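Local coordinates for protein YciF (Escherichia coli, PDB 2GS4), which is a stress-response protein that forms a homodimer and, as a helical relative of rubrerythrin, probably binds metal, at the interface of chains A and B. Numbering follows the deposited sequence. Chains: chain A/B, Protein yciF.

The interface of chains A and B. Residues chain A 115, 119; chain B 9, 12.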
loop_
_atom_site.group_PDB
_atom_site.type_symbol
_atom_site.label_atom_id
_atom_site.label_comp_id
_atom_site.label_asym_id
_atom_site.label_seq_id
_atom_site.Cartn_x
_atom_site.Cartn_y
_atom_site.Cartn_z
ATOM N N ALA A 115 0.129 -9.302 3.703
ATOM C CA ALA A 115 1.277 -9.233 2.812
ATOM C C ALA A 115 2.450 -8.534 3.506
ATOM O O ALA A 115 3.605 -8.926 3.314
ATOM C CB ALA A 115 0.896 -8.497 1.519
ATOM N N THR A 119 6.034 -10.431 4.498
ATOM C CA THR A 119 7.306 -9.869 4.052
ATOM C C THR A 119 8.266 -9.628 5.226
ATOM O O THR A 119 9.429 -10.018 5.169
ATOM C CB THR A 119 7.071 -8.539 3.278
ATOM O OG1 THR A 119 6.336 -8.810 2.075
ATOM C CG2 THR A 119 8.394 -7.880 2.920
ATOM N N VAL B 9 10.704 -12.708 -1.517
ATOM C CA VAL B 9 10.224 -11.394 -1.127
ATOM C C VAL B 9 10.300 -10.451 -2.329
ATOM O O VAL B 9 9.365 -9.707 -2.602
ATOM C CB VAL B 9 11.033 -10.863 0.081
ATOM C CG1 VAL B 9 10.701 -9.415 0.360
ATOM C CG2 VAL B 9 10.701 -11.714 1.305
ATOM N N HIS B 12 7.605 -11.172 -4.825
ATOM C CA HIS B 12 6.350 -10.702 -4.258
ATOM C C HIS B 12 6.211 -9.193 -4.434
ATOM O O HIS B 12 5.167 -8.704 -4.868
ATOM C CB HIS B 12 6.265 -11.039 -2.769
ATOM C CG HIS B 12 5.116 -10.372 -2.082
ATOM N ND1 HIS B 12 3.814 -10.791 -2.239
ATOM C CD2 HIS B 12 5.061 -9.247 -1.329
ATOM C CE1 HIS B 12 3.005 -9.949 -1.621
ATOM N NE2 HIS B 12 3.735 -9.004 -1.061
#
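The imidazole of B:His12 lies against A:Ala115 and A:Thr119, residues one helical turn apart on helix 95-126 of chain A; B:Val9, a turn before the histidine on helix 6-34 of chain B, meets the same threonine. This helix-on-helix patch is part of the two-fold homodimer interface, and its twin recurs with the chains exchanged. From CB of B:His12, CG is set anti to the backbone N (chi1 170°), carrying the ring away from its own helix toward chain A. The CB methylene and CG serve as the stem, and contact begins farther out. CD2, on one flank of the ring, lies 3.7 Å from OG1 of A:Thr119, the hydroxyl standing above the ring plane and beyond its rim. NE2, next along the rim, has the methyl CB of A:Ala115 at 3.9 Å and sits 4.1 Å from the same OG1, so it faces the gap between the two residues. CE1 meets the alanine methyl again; ND1, on the opposite flank, points away from both. A:Ala115 CB and A:Thr119 OG1 are on the same side of the imidazole plane, the methyl closer to that plane, so the ring is met at its outer rim and not in a centred stack. The hydroxyl is tethered within its own helix by a 3.0 Å hydrogen bond from A:Thr119 OG1 to the carbonyl oxygen of A:Ala115, which would help hold the side chain at chi1 -65°. With OG1 turned to the histidine, the other branch reaches toward valine: A:Thr119 CG2 touches the CG1 methyl of B:Val9 at 3.8 Å.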